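Local coordinates for protein cysteine hydrolase (Vibrio cholerae, PDB 6V98) that probably acts as a cysteine hydrolase of the papain-like (CA) peptidase clan, delivered as a toxic effector by the type VI secretion system, at residues 95-100 / 195-200; 112-117 / 189-194. All coordinates share one frame; numbering follows the deposited sequence.

How the contacts relate
Both contacts reach the same antiparallel sheet near its 198-202 edge, and their centres lie about 9 Å apart. Contact 2 (112-117 / 189-194) is sheet pairing: backbone hydrogen bonds join neighbouring strands, and waters and a calcium ion serve the polar side chains on one face. Contact 1 (95-100 / 195-200) packs helix 93-107 against one of the two edge strands through leucines, without a hydrogen bond across it, and lies farther out, about 15 Å from the chain's centre against 11 Å. Each is partly buried. They meet at Tyr-192, whose OH lies 2.7 Å from OD1 of Asn-197, a probable hydrogen bond, and whose CE1 packs 3.6 Å from CD2 of Leu-97.

Contact 1 of 2, residues 95-100 / 195-200; sequences SLLKVL and KTNKLT
Leu-199 points from strand 198-200 into helix 95-100 and meets three leucines there. Its CG is anti to the backbone N (chi1 176°), and its CD1 reaches in between two of them: CD1 of Leu-199 lies 3.7 Å from CD2 of Leu-96 and 3.7 Å from CD1 of Leu-100. Both of these side chains cross that of Leu-199 at about a right angle. Leu-97 comes in obliquely, nearer the backbone of Leu-199, its CD2 3.6 Å from CB of Leu-199. This is the tight apolar part, where Leu-96, Leu-100 and Leu-199 are all buried.

Toward solvent the contact turns polar: Leu-97 and Asn-197 are partly exposed, and CD2 of Leu-97 rests 3.4 Å from the backbone O of Asn-197 and, more loosely, 3.9 Å from OD1 of the same residue. That OD1 is engaged by the hydroxyl of Tyr-192, on the adjoining strand. Lys-198, exposed, starts away from the helix and runs forward along its own strand; its NZ bonds to O of Leu-199 at 2.9 Å, from above the carbonyl plane, and to OG1 of Thr-200 at 3.1 Å.

The segment axes approach to 9.0 Å at 113°, a helix packed across the edge strand 198-202 of an antiparallel sheet. Asn-197 and Lys-198 both face Asp-193, forming a G1 beta bulge, with Asn-197 at positive phi (53°) where the hairpin closes. With 251 Å² buried and no hydrogen bond across, the two segments are held to each other by apolar packing rather than by directed polar bonds.

Contact 2 of 2, residues 112-117 / 189-194; sequences RISGVV and DLDYDY. With CA (calcium ion), chain C.
Ile-113 and Tyr-192 face each other as an antiparallel hydrogen-bonded pair: N of Ile-113 donates to O of Tyr-192 at 2.9 Å, nearly straight at 165°, and N of Tyr-192 returns a bond to O of Ile-113. Gly-115 and Leu-190 repeat the exchange, N of Gly-115 lying 2.8 Å from O of Leu-190. In the return bond, N of Leu-190 stands above the carbonyl plane of Gly-115 (58° out of it), whose O also accepts a hydrogen bond from NE2 of Gln-184.

Between them, Ser-114 and Asp-191 form a non-hydrogen-bonded pair, where CA of Asp-191 makes a CA-H...O contact with O of Ile-113. The strands are neighbours in the seven-stranded antiparallel sheet, Ser-114 bonding onward to strand 5-12 and Asp-191 to strand 198-202. CD1 of Ile-113 lies 3.9 Å from CD2 of Tyr-192.

On the face of Ser-114 and Asp-191, one water donates to OD1 of Asp-191 (2.8 Å) and O of Ile-113 and accepts from NH1 of Arg-112 at the guanidinium edge, bridging that nitrogen and OD1, at 4.6 Å too far apart for a salt bridge; NE of Arg-112 salt-bridges Asp-14. A second water donates to OD1 of Asp-191 and hydrogen-bonds OG of Ser-114. OD2 of Asp-193 accepts from the backbone N of Thr-196. OD1 of Asp-189 binds a calcium ion at 2.3 Å, with two waters and the backbone oxygens of Gln-184, Glu-187 and Glu-203.

Contact 1 of 2, residues 95-100 / 195-200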
ATOM      1  N   SER A  95      13.385   5.134  11.062  1.00 31.97           N
ATOM      2  CA  SER A  95      13.201   3.796  10.513  1.00 29.36           C
ATOM      3  C   SER A  95      12.077   3.767   9.492  1.00 32.14           C
ATOM      4  O   SER A  95      12.134   2.990   8.533  1.00 30.95           O
ATOM      5  CB  SER A  95      12.943   2.786  11.633  1.00 30.76           C
ATOM      6  OG  SER A  95      11.652   2.946  12.201  1.00 32.51           O
ATOM      7  N   LEU A  96      11.054   4.604   9.672  1.00 28.48           N
ATOM      8  CA  LEU A  96      10.009   4.694   8.660  1.00 30.34           C
ATOM      9  C   LEU A  96      10.520   5.406   7.413  1.00 31.21           C
ATOM     10  O   LEU A  96      10.202   5.004   6.288  1.00 28.48           O
ATOM     11  CB  LEU A  96       8.779   5.398   9.238  1.00 27.26           C
ATOM     12  CG  LEU A  96       7.599   5.481   8.267  1.00 27.33           C
ATOM     13  CD1 LEU A  96       7.190   4.097   7.870  1.00 25.33           C
ATOM     14  CD2 LEU A  96       6.439   6.230   8.909  1.00 30.76           C
ATOM     15  N   LEU A  97      11.341   6.449   7.591  1.00 30.08           N
ATOM     16  CA  LEU A  97      11.956   7.122   6.448  1.00 25.73           C
ATOM     17  C   LEU A  97      12.749   6.149   5.583  1.00 29.56           C
ATOM     18  O   LEU A  97      12.765   6.272   4.353  1.00 31.16           O
ATOM     19  CB  LEU A  97      12.884   8.251   6.921  1.00 27.00           C
ATOM     20  CG  LEU A  97      12.318   9.644   7.199  1.00 36.99           C
ATOM     21  CD1 LEU A  97      13.359  10.484   7.948  1.00 35.22           C
ATOM     22  CD2 LEU A  97      11.898  10.322   5.899  1.00 27.82           C
ATOM     23  N   LYS A  98      13.440   5.194   6.206  1.00 29.79           N
ATOM     24  CA  LYS A  98      14.237   4.246   5.435  1.00 27.24           C
ATOM     25  C   LYS A  98      13.347   3.381   4.553  1.00 30.41           C
ATOM     26  O   LYS A  98      13.675   3.119   3.390  1.00 29.57           O
ATOM     27  CB  LYS A  98      15.070   3.378   6.376  1.00 29.01           C
ATOM     28  CG  LYS A  98      15.971   2.395   5.671  1.00 42.16           C
ATOM     29  CD  LYS A  98      16.836   1.659   6.664  1.00 46.43           C
ATOM     30  CE  LYS A  98      17.684   0.628   5.963  1.00 50.28           C
ATOM     31  NZ  LYS A  98      18.453  -0.170   6.953  1.00 57.33           N
ATOM     32  N   VAL A  99      12.199   2.954   5.089  1.00 29.76           N
ATOM     33  CA  VAL A  99      11.250   2.154   4.322  1.00 25.77           C
ATOM     34  C   VAL A  99      10.606   2.985   3.226  1.00 23.86           C
ATOM     35  O   VAL A  99      10.385   2.498   2.113  1.00 25.80           O
ATOM     36  CB  VAL A  99      10.183   1.556   5.260  1.00 25.42           C
ATOM     37  CG1 VAL A  99       9.035   0.916   4.452  1.00 24.76           C
ATOM     38  CG2 VAL A  99      10.820   0.540   6.193  1.00 28.31           C
ATOM     39  N   LEU A 100      10.252   4.237   3.530  1.00 25.33           N
ATOM     40  CA  LEU A 100       9.574   5.054   2.532  1.00 21.44           C
ATOM     41  C   LEU A 100      10.494   5.318   1.350  1.00 24.47           C
ATOM     42  O   LEU A 100      10.077   5.225   0.191  1.00 25.76           O
ATOM     43  CB  LEU A 100       9.089   6.358   3.160  1.00 22.14           C
ATOM     44  CG  LEU A 100       7.943   6.188   4.179  1.00 22.59           C
ATOM     45  CD1 LEU A 100       7.571   7.524   4.818  1.00 21.58           C
ATOM     46  CD2 LEU A 100       6.708   5.522   3.528  1.00 22.68           C
ATOM     47  N   LYS A 195      12.850  13.525  -2.756  1.00 32.90           N
ATOM     48  CA  LYS A 195      13.999  14.374  -3.054  1.00 43.03           C
ATOM     49  C   LYS A 195      14.593  14.966  -1.785  1.00 38.48           C
ATOM     50  O   LYS A 195      15.816  15.015  -1.625  1.00 42.02           O
ATOM     51  CB  LYS A 195      13.595  15.482  -4.032  1.00 54.87           C
ATOM     52  CG  LYS A 195      13.710  15.092  -5.494  1.00 64.78           C
ATOM     53  CD  LYS A 195      14.576  13.863  -5.648  1.00 71.14           C
ATOM     54  CE  LYS A 195      14.744  13.483  -7.099  1.00 75.90           C
ATOM     55  NZ  LYS A 195      15.712  12.362  -7.186  1.00 74.63           N
ATOM     56  N   THR A 196      13.753  15.435  -0.872  1.00 34.73           N
ATOM     57  CA  THR A 196      14.265  15.965   0.387  1.00 40.12           C
ATOM     58  C   THR A 196      14.384  14.904   1.476  1.00 41.50           C
ATOM     59  O   THR A 196      15.009  15.169   2.508  1.00 39.23           O
ATOM     60  CB  THR A 196      13.379  17.113   0.883  1.00 42.46           C
ATOM     61  OG1 THR A 196      12.056  16.622   1.113  1.00 36.39           O
ATOM     62  CG2 THR A 196      13.325  18.221  -0.158  1.00 46.14           C
ATOM     63  N   ASN A 197      13.820  13.717   1.253  1.00 31.64           N
ATOM     64  CA  ASN A 197      13.798  12.620   2.227  1.00 37.77           C
ATOM     65  C   ASN A 197      13.235  13.092   3.559  1.00 38.62           C
ATOM     66  O   ASN A 197      13.814  12.873   4.625  1.00 39.30           O
ATOM     67  CB  ASN A 197      15.178  11.981   2.397  1.00 41.46           C
ATOM     68  CG  ASN A 197      15.112  10.586   3.030  1.00 42.79           C
ATOM     69  OD1 ASN A 197      14.196   9.796   2.761  1.00 43.13           O
ATOM     70  ND2 ASN A 197      16.088  10.280   3.873  1.00 46.67           N
ATOM     71  N   LYS A 198      12.083  13.749   3.485  1.00 36.80           N
ATOM     72  CA  LYS A 198      11.405  14.264   4.663  1.00 37.74           C
ATOM     73  C   LYS A 198      10.021  13.646   4.772  1.00 31.49           C
ATOM     74  O   LYS A 198       9.302  13.527   3.777  1.00 28.39           O
ATOM     75  CB  LYS A 198      11.269  15.784   4.621  1.00 47.19           C
ATOM     76  CG  LYS A 198      10.930  16.406   5.980  1.00 61.65           C
ATOM     77  CD  LYS A 198       9.739  17.360   5.907  1.00 67.08           C
ATOM     78  CE  LYS A 198       9.471  18.039   7.252  1.00 71.73           C
ATOM     79  NZ  LYS A 198       8.877  17.136   8.274  1.00 68.51           N
ATOM     80  N   LEU A 199       9.650  13.303   5.996  1.00 31.44           N
ATOM     81  CA  LEU A 199       8.368  12.709   6.326  1.00 28.14           C
ATOM     82  C   LEU A 199       7.599  13.679   7.209  1.00 29.30           C
ATOM     83  O   LEU A 199       8.172  14.312   8.102  1.00 30.30           O
ATOM     84  CB  LEU A 199       8.608  11.385   7.050  1.00 30.60           C
ATOM     85  CG  LEU A 199       7.636  10.405   7.673  1.00 44.65           C
ATOM     86  CD1 LEU A 199       8.457   9.174   8.008  1.00 38.59           C
ATOM     87  CD2 LEU A 199       7.022  10.971   8.928  1.00 47.46           C
ATOM     88  N   THR A 200       6.301  13.796   6.963  1.00 29.05           N
ATOM     89  CA  THR A 200       5.414  14.594   7.790  1.00 26.94           C
ATOM     90  C   THR A 200       4.179  13.757   8.070  1.00 31.65           C
ATOM     91  O   THR A 200       3.543  13.263   7.135  1.00 29.73           O
ATOM     92  CB  THR A 200       5.031  15.903   7.095  1.00 37.50           C
ATOM     93  OG1 THR A 200       6.218  16.620   6.727  1.00 40.05           O
ATOM     94  CG2 THR A 200       4.211  16.773   8.019  1.00 42.42           C
TER

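Contact 2 of 2, residues 112-117 / 189-194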
ATOM      1  N   ARG A 112       7.004  11.427  -4.557  1.00 26.29           N
ATOM      2  CA  ARG A 112       6.470  11.626  -3.216  1.00 22.31           C
ATOM      3  C   ARG A 112       5.374  10.609  -2.922  1.00 25.49           C
ATOM      4  O   ARG A 112       4.799   9.993  -3.822  1.00 25.76           O
ATOM      5  CB  ARG A 112       5.914  13.047  -3.042  1.00 23.41           C
ATOM      6  CG  ARG A 112       4.575  13.304  -3.745  1.00 26.49           C
ATOM      7  CD  ARG A 112       4.197  14.782  -3.728  1.00 30.58           C
ATOM      8  NE  ARG A 112       3.003  15.081  -4.531  1.00 30.75           N
ATOM      9  CZ  ARG A 112       1.769  15.173  -4.038  1.00 38.00           C
ATOM     10  NH1 ARG A 112       1.543  14.975  -2.740  1.00 36.83           N
ATOM     11  NH2 ARG A 112       0.753  15.467  -4.837  1.00 36.70           N
ATOM     12  N   ILE A 113       5.077  10.457  -1.633  1.00 25.63           N
ATOM     13  CA  ILE A 113       4.069   9.521  -1.151  1.00 22.46           C
ATOM     14  C   ILE A 113       2.985  10.309  -0.436  1.00 24.59           C
ATOM     15  O   ILE A 113       3.289  11.215   0.347  1.00 25.51           O
ATOM     16  CB  ILE A 113       4.693   8.468  -0.217  1.00 22.77           C
ATOM     17  CG1 ILE A 113       5.659   7.581  -1.005  1.00 26.25           C
ATOM     18  CG2 ILE A 113       3.595   7.649   0.520  1.00 25.80           C
ATOM     19  CD1 ILE A 113       6.384   6.564  -0.182  1.00 30.27           C
ATOM     20  N   SER A 114       1.728   9.997  -0.742  1.00 24.23           N
ATOM     21  CA  SER A 114       0.580  10.373   0.076  1.00 24.15           C
ATOM     22  C   SER A 114       0.032   9.102   0.709  1.00 20.27           C
ATOM     23  O   SER A 114      -0.254   8.145  -0.007  1.00 21.56           O
ATOM     24  CB  SER A 114      -0.510  11.043  -0.768  1.00 29.31           C
ATOM     25  OG  SER A 114      -0.062  12.244  -1.371  1.00 30.92           O
ATOM     26  N   GLY A 115      -0.120   9.083   2.043  1.00 22.47           N
ATOM     27  CA  GLY A 115      -0.577   7.883   2.714  1.00 24.49           C
ATOM     28  C   GLY A 115      -1.551   8.182   3.840  1.00 21.96           C
ATOM     29  O   GLY A 115      -1.811   9.338   4.182  1.00 26.86           O
ATOM     30  N   VAL A 116      -2.113   7.108   4.388  1.00 20.38           N
ATOM     31  CA  VAL A 116      -2.854   7.152   5.644  1.00 23.24           C
ATOM     32  C   VAL A 116      -2.284   6.074   6.546  1.00 24.63           C
ATOM     33  O   VAL A 116      -1.756   5.062   6.072  1.00 22.60           O
ATOM     34  CB  VAL A 116      -4.379   6.951   5.459  1.00 24.05           C
ATOM     35  CG1 VAL A 116      -4.969   8.112   4.681  1.00 23.33           C
ATOM     36  CG2 VAL A 116      -4.682   5.596   4.772  1.00 22.44           C
ATOM     37  N   VAL A 117      -2.409   6.278   7.853  1.00 23.09           N
ATOM     38  CA  VAL A 117      -1.902   5.330   8.835  1.00 23.12           C
ATOM     39  C   VAL A 117      -3.094   4.750   9.577  1.00 27.00           C
ATOM     40  O   VAL A 117      -3.792   5.463  10.306  1.00 24.60           O
ATOM     41  CB  VAL A 117      -0.908   5.986   9.801  1.00 27.15           C
ATOM     42  CG1 VAL A 117      -0.382   4.963  10.771  1.00 26.41           C
ATOM     43  CG2 VAL A 117       0.245   6.643   9.014  1.00 26.84           C
ATOM     44  N   ASP A 189      -2.817  11.437   8.268  1.00 25.87           N
ATOM     45  CA  ASP A 189      -2.133  11.663   6.995  1.00 27.84           C
ATOM     46  C   ASP A 189      -0.653  11.330   7.092  1.00 26.56           C
ATOM     47  O   ASP A 189      -0.000  11.631   8.091  1.00 28.99           O
ATOM     48  CB  ASP A 189      -2.232  13.126   6.562  1.00 31.42           C
ATOM     49  CG  ASP A 189      -3.581  13.494   6.019  1.00 32.35           C
ATOM     50  OD1 ASP A 189      -4.587  12.920   6.479  1.00 39.34           O
ATOM     51  OD2 ASP A 189      -3.620  14.382   5.136  1.00 34.68           O
ATOM     52  N   LEU A 190      -0.106  10.789   6.012  1.00 26.76           N
ATOM     53  CA  LEU A 190       1.332  10.606   5.868  1.00 24.83           C
ATOM     54  C   LEU A 190       1.759  11.288   4.579  1.00 28.10           C
ATOM     55  O   LEU A 190       1.148  11.062   3.530  1.00 25.22           O
ATOM     56  CB  LEU A 190       1.708   9.116   5.837  1.00 24.95           C
ATOM     57  CG  LEU A 190       3.169   8.752   5.607  1.00 32.72           C
ATOM     58  CD1 LEU A 190       4.028   9.423   6.650  1.00 38.19           C
ATOM     59  CD2 LEU A 190       3.371   7.251   5.636  1.00 38.20           C
ATOM     60  N   ASP A 191       2.768  12.148   4.669  1.00 26.19           N
ATOM     61  CA  ASP A 191       3.360  12.784   3.498  1.00 29.82           C
ATOM     62  C   ASP A 191       4.860  12.542   3.518  1.00 27.03           C
ATOM     63  O   ASP A 191       5.504  12.695   4.561  1.00 29.80           O
ATOM     64  CB  ASP A 191       3.056  14.285   3.470  1.00 30.95           C
ATOM     65  CG  ASP A 191       1.625  14.578   3.049  1.00 30.93           C
ATOM     66  OD1 ASP A 191       1.359  14.600   1.829  1.00 26.73           O
ATOM     67  OD2 ASP A 191       0.769  14.766   3.943  1.00 30.43           O
ATOM     68  N   TYR A 192       5.416  12.159   2.371  1.00 24.63           N
ATOM     69  CA  TYR A 192       6.841  11.888   2.278  1.00 25.10           C
ATOM     70  C   TYR A 192       7.347  12.441   0.959  1.00 26.56           C
ATOM     71  O   TYR A 192       6.729  12.214  -0.083  1.00 24.65           O
ATOM     72  CB  TYR A 192       7.144  10.385   2.374  1.00 22.52           C
ATOM     73  CG  TYR A 192       8.554  10.035   1.961  1.00 23.47           C
ATOM     74  CD1 TYR A 192       9.620  10.225   2.829  1.00 25.73           C
ATOM     75  CD2 TYR A 192       8.825   9.510   0.699  1.00 25.71           C
ATOM     76  CE1 TYR A 192      10.921   9.900   2.456  1.00 27.81           C
ATOM     77  CE2 TYR A 192      10.129   9.187   0.316  1.00 28.00           C
ATOM     78  CZ  TYR A 192      11.167   9.388   1.198  1.00 29.66           C
ATOM     79  OH  TYR A 192      12.456   9.067   0.830  1.00 34.36           O
ATOM     80  N   ASP A 193       8.457  13.166   1.001  1.00 27.21           N
ATOM     81  CA  ASP A 193       9.103  13.646  -0.214  1.00 32.44           C
ATOM     82  C   ASP A 193      10.417  12.909  -0.410  1.00 30.68           C
ATOM     83  O   ASP A 193      11.264  12.886   0.492  1.00 27.91           O
ATOM     84  CB  ASP A 193       9.349  15.154  -0.166  1.00 33.34           C
ATOM     85  CG  ASP A 193      10.007  15.665  -1.432  1.00 45.79           C
ATOM     86  OD1 ASP A 193       9.332  15.680  -2.485  1.00 45.37           O
ATOM     87  OD2 ASP A 193      11.201  16.028  -1.376  1.00 48.87           O
ATOM     88  N   TYR A 194      10.587  12.323  -1.598  1.00 28.49           N
ATOM     89  CA  TYR A 194      11.775  11.525  -1.874  1.00 33.06           C
ATOM     90  C   TYR A 194      13.003  12.403  -2.050  1.00 32.69           C
ATOM     91  O   TYR A 194      14.085  12.074  -1.548  1.00 31.40           O
ATOM     92  CB  TYR A 194      11.550  10.684  -3.125  1.00 28.69           C
ATOM     93  CG  TYR A 194      12.712   9.775  -3.496  1.00 32.66           C
ATOM     94  CD1 TYR A 194      12.868   8.531  -2.892  1.00 31.51           C
ATOM     95  CD2 TYR A 194      13.630  10.151  -4.464  1.00 38.92           C
ATOM     96  CE1 TYR A 194      13.921   7.700  -3.232  1.00 36.49           C
ATOM     97  CE2 TYR A 194      14.683   9.326  -4.811  1.00 42.89           C
ATOM     98  CZ  TYR A 194      14.817   8.095  -4.193  1.00 39.39           C
ATOM     99  OH  TYR A 194      15.854   7.259  -4.533  1.00 40.53           O
TER
HETATM  100 CA    CA C 302      -6.401  13.415   7.882  1.00 28.92          CA
HETATM  101  O   HOH W   1       3.157  13.904  -0.140  1.00 29.61           O
HETATM  102  O   HOH W   2      -1.024  13.805   0.756  1.00 31.12           O
HETATM  103  O   HOH W   3      -8.384  13.736   9.083  1.00 37.58           O
HETATM  104  O   HOH W   4      -7.044  15.492   6.773  1.00 39.66           O